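Local coordinates for protein insulinase family protease (Yersinia pestis, PDB 3GO9) that is predicted to be a protease of the insulinase (M16) family, though its activity and substrates remain unestablished, at residues L294-L299 with A328-H333. Numbering follows the deposited sequence.
Sequences LAREAL and AQCAIH. With ZN (zinc ion), chain E.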
loop_
_atom_site.group_PDB
_atom_site.type_symbol
_atom_site.label_atom_id
_atom_site.label_comp_id
_atom_site.label_asym_id
_atom_site.label_seq_id
_atom_site.Cartn_x
_atom_site.Cartn_y
_atom_site.Cartn_z
ATOM N N LEU A 294 -16.384 -3.549 8.644
ATOM C CA LEU A 294 -17.060 -4.810 8.929
ATOM C C LEU A 294 -18.299 -4.993 8.026
ATOM O O LEU A 294 -18.600 -6.139 7.654
ATOM C CB LEU A 294 -17.378 -4.971 10.403
ATOM C CG LEU A 294 -18.014 -6.303 10.798
ATOM C CD1 LEU A 294 -17.135 -7.483 10.447
ATOM C CD2 LEU A 294 -18.341 -6.283 12.291
ATOM N N ALA A 295 -19.017 -3.911 7.746
ATOM C CA ALA A 295 -20.168 -3.963 6.807
ATOM C C ALA A 295 -19.675 -4.442 5.430
ATOM O O ALA A 295 -20.281 -5.300 4.819
ATOM C CB ALA A 295 -20.830 -2.614 6.688
ATOM N N ARG A 296 -18.558 -3.892 4.971
ATOM C CA ARG A 296 -17.963 -4.316 3.704
ATOM C C ARG A 296 -17.590 -5.789 3.742
ATOM O O ARG A 296 -17.876 -6.541 2.803
ATOM C CB ARG A 296 -16.749 -3.435 3.351
ATOM C CG ARG A 296 -17.139 -2.018 3.003
ATOM C CD ARG A 296 -15.956 -1.162 2.528
ATOM N NE ARG A 296 -15.040 -0.743 3.601
ATOM C CZ ARG A 296 -15.033 0.468 4.153
ATOM N NH1 ARG A 296 -15.924 1.383 3.803
ATOM N NH2 ARG A 296 -14.160 0.753 5.112
ATOM N N GLU A 297 -16.984 -6.220 4.842
ATOM C CA GLU A 297 -16.584 -7.579 4.984
ATOM C C GLU A 297 -17.809 -8.505 5.031
ATOM O O GLU A 297 -17.834 -9.577 4.384
ATOM C CB GLU A 297 -15.708 -7.725 6.222
ATOM C CG GLU A 297 -15.122 -9.057 6.407
ATOM C CD GLU A 297 -14.387 -9.190 7.699
ATOM O OE1 GLU A 297 -14.189 -10.330 8.116
ATOM O OE2 GLU A 297 -14.007 -8.174 8.302
ATOM N N ALA A 298 -18.855 -8.044 5.711
ATOM C CA ALA A 298 -20.059 -8.845 5.900
ATOM C C ALA A 298 -20.702 -9.121 4.542
ATOM O O ALA A 298 -21.155 -10.229 4.275
ATOM C CB ALA A 298 -21.068 -8.045 6.750
ATOM N N LEU A 299 -20.741 -8.098 3.715
ATOM C CA LEU A 299 -21.400 -8.174 2.442
ATOM C C LEU A 299 -20.625 -9.126 1.566
ATOM O O LEU A 299 -21.236 -9.972 0.894
ATOM C CB LEU A 299 -21.566 -6.800 1.840
ATOM C CG LEU A 299 -20.867 -6.249 0.626
ATOM C CD1 LEU A 299 -20.534 -7.254 -0.434
ATOM C CD2 LEU A 299 -21.806 -5.212 0.085
ATOM N N ALA A 328 -10.180 6.302 -0.418
ATOM C CA ALA A 328 -10.534 4.925 -0.017
ATOM C C ALA A 328 -11.238 4.324 -1.225
ATOM O O ALA A 328 -12.185 4.948 -1.738
ATOM C CB ALA A 328 -11.464 4.914 1.196
ATOM N N GLN A 329 -10.776 3.157 -1.692
ATOM C CA GLN A 329 -11.381 2.488 -2.841
ATOM C C GLN A 329 -11.858 1.114 -2.379
ATOM O O GLN A 329 -11.074 0.347 -1.803
ATOM C CB GLN A 329 -10.391 2.361 -3.977
ATOM C CG GLN A 329 -10.971 1.730 -5.226
ATOM C CD GLN A 329 -9.896 1.514 -6.281
ATOM O OE1 GLN A 329 -9.296 0.436 -6.372
ATOM N NE2 GLN A 329 -9.630 2.548 -7.070
ATOM N N CYS A 330 -13.127 0.806 -2.594
ATOM C CA CYS A 330 -13.582 -0.509 -2.192
ATOM C C CYS A 330 -14.251 -1.082 -3.522
ATOM O O CYS A 330 -14.990 -0.401 -4.243
ATOM C CB CYS A 330 -14.334 -0.476 -0.765
ATOM S SG CYS A 330 -13.305 -0.257 1.084
ATOM N N ALA A 331 -13.904 -2.314 -3.855
ATOM C CA ALA A 331 -14.369 -2.941 -5.086
ATOM C C ALA A 331 -14.833 -4.383 -4.887
ATOM O O ALA A 331 -14.188 -5.149 -4.161
ATOM C CB ALA A 331 -13.247 -2.935 -6.146
ATOM N N ILE A 332 -15.905 -4.744 -5.582
ATOM C CA ILE A 332 -16.335 -6.138 -5.787
ATOM C C ILE A 332 -16.035 -6.462 -7.211
ATOM O O ILE A 332 -16.531 -5.822 -8.128
ATOM C CB ILE A 332 -17.842 -6.340 -5.528
ATOM C CG1 ILE A 332 -18.161 -5.787 -4.158
ATOM C CG2 ILE A 332 -18.212 -7.808 -5.812
ATOM C CD1 ILE A 332 -19.640 -5.617 -3.855
ATOM N N HIS A 333 -15.233 -7.513 -7.412
ATOM C CA HIS A 333 -14.856 -7.906 -8.739
ATOM C C HIS A 333 -15.567 -9.182 -9.153
ATOM O O HIS A 333 -15.551 -10.196 -8.433
ATOM C CB HIS A 333 -13.372 -8.210 -8.801
ATOM C CG HIS A 333 -12.499 -7.085 -8.380
ATOM N ND1 HIS A 333 -12.451 -5.894 -9.062
ATOM C CD2 HIS A 333 -11.544 -7.017 -7.421
ATOM C CE1 HIS A 333 -11.537 -5.117 -8.514
ATOM N NE2 HIS A 333 -10.982 -5.767 -7.510
HETATM ZN ZN ZN E . -9.375 -4.807 -6.473
HETATM O O HOH W 1 -9.156 -2.851 -7.143
HETATM O O HOH W 2 -7.671 -5.829 -7.144
#
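Arg296 reaches from helix 283-309 to Cys330 on strand 327-336, where the helix packs over one face of a five-stranded mixed sheet in the alpha+beta domain matching the M16 inactive-domain family. From CB, directed at the strand, CG lies beside the backbone N and opposite the carbonyl carbon (chi1 -69°), carrying the chain onward in an extended step. CD is the first atom to touch, 3.7 Å from Cys330 CB and, as modelled, nearer still to SG. A bend at chi3 (-74°) turns the guanidinium so that, in the conformers modelled here, Cys330 SG sits over one face: NE is 3.1 Å from Cys330 SG, and CZ stands 3.6 Å from that SG. Both residues were deposited in two conformers, so the short approach, and with it the exact placing of the sulfur over that face, is doubtful. At the tip, NH2 hydrogen-bonds a di(hydroxyethyl)ether molecule, probably from the crystallisation liquor. Cys330 is tied to Cys321 of the adjacent strand 316-324 by a disulfide, and Phe319 of that strand also touches Arg296.

One helical turn on, the contact becomes purely apolar: Leu299 CD1 meets Ile332 CD1 at 3.9 Å, the two buried side chains slanting across each other, with Leu431 of helix 424-435 against the leucine. Cys330 and Ile332 face the helix; the alternating His333 serves the sheet's other side, its NE2 binding a zinc ion at 2.1 Å together with Asp320 and two waters. One water, its O at the ring's edge and in its plane, donates a weak 3.4 Å hydrogen bond to Gln329 OE1.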